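Local coordinates for penicillin-binding protein PbpB (Mycobacterium tuberculosis, PDB 6KGU) that builds the mycobacterial cell wall by synthesising cross-linked peptidoglycan from lipid intermediates and is a target of beta-lactam antibiotics such as aztreonam, at residues G283-D288 against S333-P338; E339-M344 against D370-S375. All coordinates share one frame; numbering follows the deposited sequence.

Interaction 1. Residues G283-D288 against S333-P338; sequences GLSSPD and SQRVGP
Arg335, near the C-terminal end of helix 326-336, reaches over Leu284 and grips its carbonyl. Followed outward, the arginine first meets the leucine side chain, CB of Arg335 lying 4.2 Å from CB of Leu284. With CG anti to its own carbonyl carbon (chi1 -46°) and the chain extended from CG to NE, the side chain then runs back towards the Leu284 carbonyl, and CD of Arg335 comes to 3.6 Å from O of Leu284. At the tip, NH1 of Arg335 donates a hydrogen bond of 2.8 Å to O of Leu284. The donor lies in the carbonyl plane and the oxygen near the guanidinium plane, but the hydrogen bond is bent, with an N-H...O angle of 144°. NH1 also passes 3.8 Å from CB of Ser285, while NH2 forms a salt bridge with OE2 of Glu289, just beyond residues 283-288. The other carboxylate oxygen of Glu289 is hydrogen-bonded to OG of Ser285, which also pairs with OG1 of Thr317. Held by Leu284 and Glu289 together, the guanidinium group is probably restricted in rotation.

Beneath this polar layer, Leu284 sends CD1 against the helix end, 3.7 Å from CA of Val336 and 3.9 Å from its CG2. Val279 of helix 272-281 touches both Leu284 and Val336, so the apolar side of the contact continues into that helix. Gly283, with positive phi, is the C-prime residue of a Schellman motif that ends helix 272-281; the contact thus fastens the chain just beyond a Schellman-terminated helix to the end of another helix of the transpeptidase domain.

Interaction 2. Residues E339-M344 against D370-S375; sequences ERYYDM and DQWSGS
Trp372 points the benzo end of its indole at helix 338-347 and meets two consecutive tyrosines there, Tyr341 and Tyr342. The closer approach is to Tyr342, where CZ2 of Trp372 lies 3.7 Å from CD1 and 3.8 Å from CB of the tyrosine. CH2 of Trp372 reaches the same CB at 3.9 Å, so the outer corner of the indole rests on the root of the tyrosine side chain as well as on its ring. The planes of the Tyr342 ring and the indole six-membered ring stand almost perpendicular, at 84°, with centroids 5.9 Å apart, and the two rings meet obliquely. Tyr342 carries CG anti to its backbone N (chi1 178°), which brings CD1 beside CZ2 of the indole. Tyr341 makes a looser contact: CH2 of Trp372 lies near the plane of its ring, at the edge, 4.4 Å from CD2.

No hydrogen bond crosses between the segments, and the contact is apolar. The polar atom of the indole is satisfied by its own loop, since NE1 of Trp372 donates to the carbonyl O of Pro367; this bond probably helps to fix the orientation of the indole.

Pro368 touches Tyr342 and Leu380 touches Trp372, so loop residues extend the packing around both. Tyr341 turns inward to Val274 of helix 272-281, its side chain about 11 Å from that of Ser269, the probable acyl-ester nucleophile. Helix 338-347 is thereby placed between the Trp372 loop and helix 272-281.

Overall arrangement
From the N terminus, the chain leaves helix 272-281, enters the loop at 283-288, and returns to it through the end of helix 326-336; interaction 1 closes this excursion, which includes strands 296-299 and 302-305. Helix 338-347 follows at once, and interaction 2 closes a second, shorter loop between it and residues 370-375, ahead of helix 390-401. The two closures come in series, neither nested nor crossing, with centres 16 Å apart. They touch at the helix junction: Arg340 reaches back to Leu284, and Pro338 packs on Trp372. Together they tie two loops to consecutive helices that both pack on helix 272-281.

Interaction 1. Residues G283-D288 against S333-P338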
ATOM      1  N   GLY A 283      -8.928  -9.420  23.803  1.00 31.43           N
ATOM      2  CA  GLY A 283      -9.972  -9.099  24.764  1.00 31.25           C
ATOM      3  C   GLY A 283      -9.523  -8.154  25.857  1.00 35.35           C
ATOM      4  O   GLY A 283     -10.005  -8.248  26.984  1.00 29.97           O
ATOM      5  N   LEU A 284      -8.603  -7.242  25.545  1.00 32.22           N
ATOM      6  CA  LEU A 284      -8.024  -6.322  26.514  1.00 32.05           C
ATOM      7  C   LEU A 284      -8.713  -4.972  26.527  1.00 29.17           C
ATOM      8  O   LEU A 284      -8.428  -4.149  27.409  1.00 32.02           O
ATOM      9  CB  LEU A 284      -6.533  -6.132  26.213  1.00 30.33           C
ATOM     10  CG  LEU A 284      -5.778  -7.465  26.283  1.00 38.12           C
ATOM     11  CD1 LEU A 284      -4.397  -7.367  25.636  1.00 30.88           C
ATOM     12  CD2 LEU A 284      -5.652  -7.922  27.745  1.00 32.47           C
ATOM     13  N   SER A 285      -9.594  -4.724  25.564  1.00 25.17           N
ATOM     14  CA  SER A 285     -10.358  -3.492  25.488  1.00 26.84           C
ATOM     15  C   SER A 285     -11.500  -3.726  24.512  1.00 29.24           C
ATOM     16  O   SER A 285     -11.592  -4.778  23.877  1.00 29.90           O
ATOM     17  CB  SER A 285      -9.482  -2.314  25.032  1.00 29.30           C
ATOM     18  OG  SER A 285     -10.189  -1.091  25.141  1.00 33.32           O
ATOM     19  N   SER A 286     -12.357  -2.726  24.384  1.00 33.31           N
ATOM     20  CA  SER A 286     -13.468  -2.733  23.447  1.00 32.45           C
ATOM     21  C   SER A 286     -13.595  -1.333  22.874  1.00 27.83           C
ATOM     22  O   SER A 286     -13.065  -0.376  23.448  1.00 27.60           O
ATOM     23  CB  SER A 286     -14.776  -3.143  24.139  1.00 34.03           C
ATOM     24  OG  SER A 286     -15.223  -2.082  24.968  1.00 43.45           O
ATOM     25  N   PRO A 287     -14.322  -1.171  21.760  1.00 28.03           N
ATOM     26  CA  PRO A 287     -14.347   0.147  21.107  1.00 25.66           C
ATOM     27  C   PRO A 287     -14.883   1.257  21.982  1.00 31.59           C
ATOM     28  O   PRO A 287     -14.413   2.396  21.873  1.00 28.45           O
ATOM     29  CB  PRO A 287     -15.255  -0.074  19.884  1.00 35.27           C
ATOM     30  CG  PRO A 287     -15.144  -1.525  19.598  1.00 35.99           C
ATOM     31  CD  PRO A 287     -14.989  -2.201  20.942  1.00 30.38           C
ATOM     32  N   ASP A 288     -15.850   0.967  22.849  1.00 31.28           N
ATOM     33  CA  ASP A 288     -16.509   1.990  23.636  1.00 32.09           C
ATOM     34  C   ASP A 288     -15.945   2.121  25.052  1.00 33.75           C
ATOM     35  O   ASP A 288     -16.497   2.882  25.849  1.00 30.32           O
ATOM     36  CB  ASP A 288     -18.009   1.707  23.691  1.00 38.05           C
ATOM     37  CG  ASP A 288     -18.324   0.465  24.492  1.00 52.94           C
ATOM     38  OD1 ASP A 288     -17.555  -0.523  24.374  1.00 53.37           O
ATOM     39  OD2 ASP A 288     -19.326   0.475  25.247  1.00 67.02           O
ATOM     40  N   SER A 333      -1.293  -0.533  24.374  1.00 25.27           N
ATOM     41  CA  SER A 333      -0.244  -1.494  24.040  1.00 29.21           C
ATOM     42  C   SER A 333       0.370  -2.111  25.301  1.00 32.62           C
ATOM     43  O   SER A 333       0.787  -3.276  25.281  1.00 34.19           O
ATOM     44  CB  SER A 333       0.845  -0.820  23.186  1.00 25.66           C
ATOM     45  OG  SER A 333       0.318  -0.370  21.946  1.00 32.76           O
ATOM     46  N   GLN A 334       0.435  -1.350  26.401  1.00 30.63           N
ATOM     47  CA  GLN A 334       0.950  -1.900  27.658  1.00 35.22           C
ATOM     48  C   GLN A 334       0.113  -3.080  28.130  1.00 39.31           C
ATOM     49  O   GLN A 334       0.645  -3.999  28.763  1.00 33.86           O
ATOM     50  CB  GLN A 334       0.990  -0.835  28.759  1.00 31.01           C
ATOM     51  CG  GLN A 334       2.075   0.218  28.632  1.00 30.96           C
ATOM     52  CD  GLN A 334       1.962   1.278  29.720  1.00 36.10           C
ATOM     53  OE1 GLN A 334       1.284   1.069  30.722  1.00 38.77           O
ATOM     54  NE2 GLN A 334       2.614   2.429  29.520  1.00 35.84           N
ATOM     55  N   ARG A 335      -1.199  -3.073  27.840  1.00 30.45           N
ATOM     56  CA  ARG A 335      -2.024  -4.225  28.189  1.00 32.43           C
ATOM     57  C   ARG A 335      -1.634  -5.437  27.358  1.00 37.43           C
ATOM     58  O   ARG A 335      -1.640  -6.569  27.857  1.00 33.65           O
ATOM     59  CB  ARG A 335      -3.506  -3.903  27.991  1.00 28.59           C
ATOM     60  CG  ARG A 335      -3.954  -2.562  28.565  1.00 32.65           C
ATOM     61  CD  ARG A 335      -5.458  -2.359  28.339  1.00 26.71           C
ATOM     62  NE  ARG A 335      -5.962  -1.161  29.017  1.00 29.46           N
ATOM     63  CZ  ARG A 335      -7.244  -0.807  29.056  1.00 36.60           C
ATOM     64  NH1 ARG A 335      -8.148  -1.568  28.458  1.00 35.38           N
ATOM     65  NH2 ARG A 335      -7.623   0.299  29.700  1.00 31.11           N
ATOM     66  N   VAL A 336      -1.291  -5.213  26.086  1.00 29.63           N
ATOM     67  CA  VAL A 336      -0.924  -6.303  25.190  1.00 33.08           C
ATOM     68  C   VAL A 336       0.380  -6.954  25.635  1.00 32.15           C
ATOM     69  O   VAL A 336       0.488  -8.184  25.692  1.00 31.39           O
ATOM     70  CB  VAL A 336      -0.820  -5.786  23.742  1.00 32.82           C
ATOM     71  CG1 VAL A 336      -0.282  -6.863  22.815  1.00 28.39           C
ATOM     72  CG2 VAL A 336      -2.179  -5.286  23.263  1.00 26.49           C
ATOM     73  N   GLY A 337       1.393  -6.140  25.935  1.00 34.81           N
ATOM     74  CA  GLY A 337       2.706  -6.643  26.275  1.00 33.83           C
ATOM     75  C   GLY A 337       3.590  -6.803  25.048  1.00 37.05           C
ATOM     76  O   GLY A 337       3.103  -6.955  23.921  1.00 36.56           O
ATOM     77  N   PRO A 338       4.916  -6.764  25.253  1.00 38.03           N
ATOM     78  CA  PRO A 338       5.855  -6.860  24.116  1.00 37.63           C
ATOM     79  C   PRO A 338       5.735  -8.140  23.302  1.00 36.04           C
ATOM     80  O   PRO A 338       5.764  -8.087  22.062  1.00 35.54           O
ATOM     81  CB  PRO A 338       7.232  -6.765  24.798  1.00 36.85           C
ATOM     82  CG  PRO A 338       6.983  -6.048  26.067  1.00 43.45           C
ATOM     83  CD  PRO A 338       5.607  -6.457  26.521  1.00 39.72           C
TER

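Interaction 2. Residues E339-M344 against D370-S375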
ATOM      1  N   GLU A 339       5.595  -9.292  23.966  1.00 35.86           N
ATOM      2  CA  GLU A 339       5.584 -10.572  23.260  1.00 35.06           C
ATOM      3  C   GLU A 339       4.381 -10.699  22.338  1.00 37.16           C
ATOM      4  O   GLU A 339       4.519 -11.055  21.163  1.00 35.62           O
ATOM      5  CB  GLU A 339       5.595 -11.722  24.262  1.00 38.91           C
ATOM      6  CG  GLU A 339       6.967 -12.002  24.850  1.00 53.58           C
ATOM      7  CD  GLU A 339       7.086 -13.419  25.380  1.00 68.00           C
ATOM      8  OE1 GLU A 339       6.160 -13.873  26.086  1.00 69.67           O
ATOM      9  OE2 GLU A 339       8.099 -14.088  25.072  1.00 81.10           O
ATOM     10  N   ARG A 340       3.179 -10.466  22.864  1.00 35.73           N
ATOM     11  CA  ARG A 340       2.009 -10.572  22.008  1.00 34.02           C
ATOM     12  C   ARG A 340       2.028  -9.483  20.940  1.00 33.83           C
ATOM     13  O   ARG A 340       1.615  -9.719  19.803  1.00 34.74           O
ATOM     14  CB  ARG A 340       0.727 -10.518  22.842  1.00 30.62           C
ATOM     15  CG  ARG A 340       0.450 -11.811  23.620  1.00 39.25           C
ATOM     16  CD  ARG A 340      -0.871 -11.803  24.408  1.00 31.40           C
ATOM     17  NE  ARG A 340      -0.938 -10.721  25.396  1.00 33.51           N
ATOM     18  CZ  ARG A 340      -1.857 -10.648  26.362  1.00 38.35           C
ATOM     19  NH1 ARG A 340      -2.776 -11.603  26.477  1.00 31.53           N
ATOM     20  NH2 ARG A 340      -1.859  -9.624  27.213  1.00 32.71           N
ATOM     21  N   TYR A 341       2.535  -8.294  21.273  1.00 35.03           N
ATOM     22  CA  TYR A 341       2.617  -7.249  20.263  1.00 32.13           C
ATOM     23  C   TYR A 341       3.548  -7.663  19.126  1.00 39.13           C
ATOM     24  O   TYR A 341       3.181  -7.587  17.949  1.00 31.09           O
ATOM     25  CB  TYR A 341       3.082  -5.932  20.867  1.00 30.75           C
ATOM     26  CG  TYR A 341       3.064  -4.868  19.809  1.00 32.87           C
ATOM     27  CD1 TYR A 341       1.869  -4.249  19.442  1.00 29.79           C
ATOM     28  CD2 TYR A 341       4.225  -4.531  19.116  1.00 33.10           C
ATOM     29  CE1 TYR A 341       1.841  -3.295  18.425  1.00 29.56           C
ATOM     30  CE2 TYR A 341       4.213  -3.589  18.118  1.00 34.78           C
ATOM     31  CZ  TYR A 341       3.021  -2.975  17.762  1.00 34.44           C
ATOM     32  OH  TYR A 341       3.024  -2.037  16.750  1.00 30.58           O
ATOM     33  N   TYR A 342       4.765  -8.100  19.459  1.00 37.72           N
ATOM     34  CA  TYR A 342       5.689  -8.523  18.413  1.00 40.90           C
ATOM     35  C   TYR A 342       5.122  -9.686  17.603  1.00 38.47           C
ATOM     36  O   TYR A 342       5.320  -9.757  16.383  1.00 37.06           O
ATOM     37  CB  TYR A 342       7.041  -8.898  19.016  1.00 39.34           C
ATOM     38  CG  TYR A 342       8.038  -9.383  17.992  1.00 36.06           C
ATOM     39  CD1 TYR A 342       8.701  -8.488  17.170  1.00 39.57           C
ATOM     40  CD2 TYR A 342       8.327 -10.733  17.859  1.00 37.21           C
ATOM     41  CE1 TYR A 342       9.619  -8.921  16.238  1.00 40.68           C
ATOM     42  CE2 TYR A 342       9.250 -11.182  16.925  1.00 39.38           C
ATOM     43  CZ  TYR A 342       9.895 -10.267  16.124  1.00 40.55           C
ATOM     44  OH  TYR A 342      10.813 -10.692  15.192  1.00 49.60           O
ATOM     45  N   ASP A 343       4.394 -10.595  18.252  1.00 32.52           N
ATOM     46  CA  ASP A 343       3.813 -11.700  17.495  1.00 35.22           C
ATOM     47  C   ASP A 343       2.815 -11.182  16.470  1.00 37.68           C
ATOM     48  O   ASP A 343       2.750 -11.686  15.343  1.00 35.87           O
ATOM     49  CB  ASP A 343       3.143 -12.709  18.429  1.00 43.31           C
ATOM     50  CG  ASP A 343       2.651 -13.948  17.693  1.00 51.37           C
ATOM     51  OD1 ASP A 343       3.502 -14.736  17.243  1.00 62.62           O
ATOM     52  OD2 ASP A 343       1.422 -14.143  17.568  1.00 52.02           O
ATOM     53  N   MET A 344       2.052 -10.151  16.834  1.00 35.74           N
ATOM     54  CA  MET A 344       1.060  -9.604  15.916  1.00 38.99           C
ATOM     55  C   MET A 344       1.727  -8.901  14.737  1.00 32.29           C
ATOM     56  O   MET A 344       1.290  -9.066  13.590  1.00 33.61           O
ATOM     57  CB  MET A 344       0.130  -8.656  16.679  1.00 36.02           C
ATOM     58  CG  MET A 344      -0.995  -8.092  15.861  1.00 42.00           C
ATOM     59  SD  MET A 344      -2.255  -9.303  15.503  1.00 47.71           S
ATOM     60  CE  MET A 344      -3.074  -9.406  17.088  1.00 39.98           C
ATOM     61  N   ASP A 370      14.234 -10.231  20.633  1.00 46.32           N
ATOM     62  CA  ASP A 370      15.396 -10.511  21.470  0.57 47.46           C
ATOM     63  C   ASP A 370      16.472  -9.436  21.372  1.00 51.21           C
ATOM     64  O   ASP A 370      17.404  -9.450  22.182  1.00 54.57           O
ATOM     65  CB  ASP A 370      15.995 -11.886  21.143  0.57 47.92           C
ATOM     66  CG  ASP A 370      16.334 -12.060  19.673  0.57 51.92           C
ATOM     67  OD1 ASP A 370      16.200 -11.094  18.889  0.57 53.96           O
ATOM     68  OD2 ASP A 370      16.750 -13.182  19.309  0.57 49.88           O
ATOM     69  N   GLN A 371      16.350  -8.487  20.446  1.00 48.19           N
ATOM     70  CA  GLN A 371      17.297  -7.386  20.337  1.00 45.29           C
ATOM     71  C   GLN A 371      16.691  -6.037  20.707  1.00 46.14           C
ATOM     72  O   GLN A 371      17.344  -5.011  20.519  1.00 45.01           O
ATOM     73  CB  GLN A 371      17.877  -7.343  18.923  1.00 55.69           C
ATOM     74  CG  GLN A 371      18.464  -8.685  18.506  1.00 55.66           C
ATOM     75  CD  GLN A 371      18.820  -8.749  17.035  1.00 67.30           C
ATOM     76  OE1 GLN A 371      18.988  -7.719  16.376  1.00 73.18           O
ATOM     77  NE2 GLN A 371      18.920  -9.966  16.507  1.00 63.12           N
ATOM     78  N   TRP A 372      15.475  -6.011  21.247  1.00 45.27           N
ATOM     79  CA  TRP A 372      14.850  -4.740  21.601  1.00 48.14           C
ATOM     80  C   TRP A 372      15.647  -4.017  22.685  1.00 56.18           C
ATOM     81  O   TRP A 372      16.184  -4.635  23.607  1.00 53.67           O
ATOM     82  CB  TRP A 372      13.413  -4.964  22.086  1.00 40.21           C
ATOM     83  CG  TRP A 372      12.419  -5.278  20.990  1.00 48.50           C
ATOM     84  CD1 TRP A 372      12.694  -5.564  19.680  1.00 45.96           C
ATOM     85  CD2 TRP A 372      10.988  -5.318  21.114  1.00 43.43           C
ATOM     86  NE1 TRP A 372      11.527  -5.794  18.988  1.00 40.06           N
ATOM     87  CE2 TRP A 372      10.467  -5.643  19.844  1.00 39.44           C
ATOM     88  CE3 TRP A 372      10.101  -5.106  22.176  1.00 39.97           C
ATOM     89  CZ2 TRP A 372       9.099  -5.774  19.611  1.00 41.06           C
ATOM     90  CZ3 TRP A 372       8.741  -5.230  21.941  1.00 40.71           C
ATOM     91  CH2 TRP A 372       8.252  -5.555  20.668  1.00 42.03           C
ATOM     92  N   SER A 373      15.722  -2.695  22.571  1.00 42.24           N
ATOM     93  CA  SER A 373      16.244  -1.894  23.661  1.00 48.54           C
ATOM     94  C   SER A 373      15.155  -1.707  24.716  1.00 53.11           C
ATOM     95  O   SER A 373      14.035  -2.213  24.594  1.00 51.35           O
ATOM     96  CB  SER A 373      16.733  -0.545  23.151  1.00 45.89           C
ATOM     97  OG  SER A 373      15.643   0.358  23.061  1.00 56.71           O
ATOM     98  N   GLY A 374      15.474  -0.957  25.765  1.00 51.88           N
ATOM     99  CA  GLY A 374      14.440  -0.653  26.737  1.00 52.78           C
ATOM    100  C   GLY A 374      13.348   0.250  26.208  1.00 49.51           C
ATOM    101  O   GLY A 374      12.287   0.339  26.833  1.00 52.24           O
ATOM    102  N   SER A 375      13.580   0.898  25.063  1.00 47.01           N
ATOM    103  CA  SER A 375      12.686   1.908  24.520  1.00 44.83           C
ATOM    104  C   SER A 375      11.996   1.493  23.220  1.00 43.86           C
ATOM    105  O   SER A 375      11.158   2.254  22.715  1.00 40.02           O
ATOM    106  CB  SER A 375      13.462   3.205  24.282  1.00 45.08           C
ATOM    107  OG  SER A 375      14.365   3.045  23.198  1.00 51.99           O
TER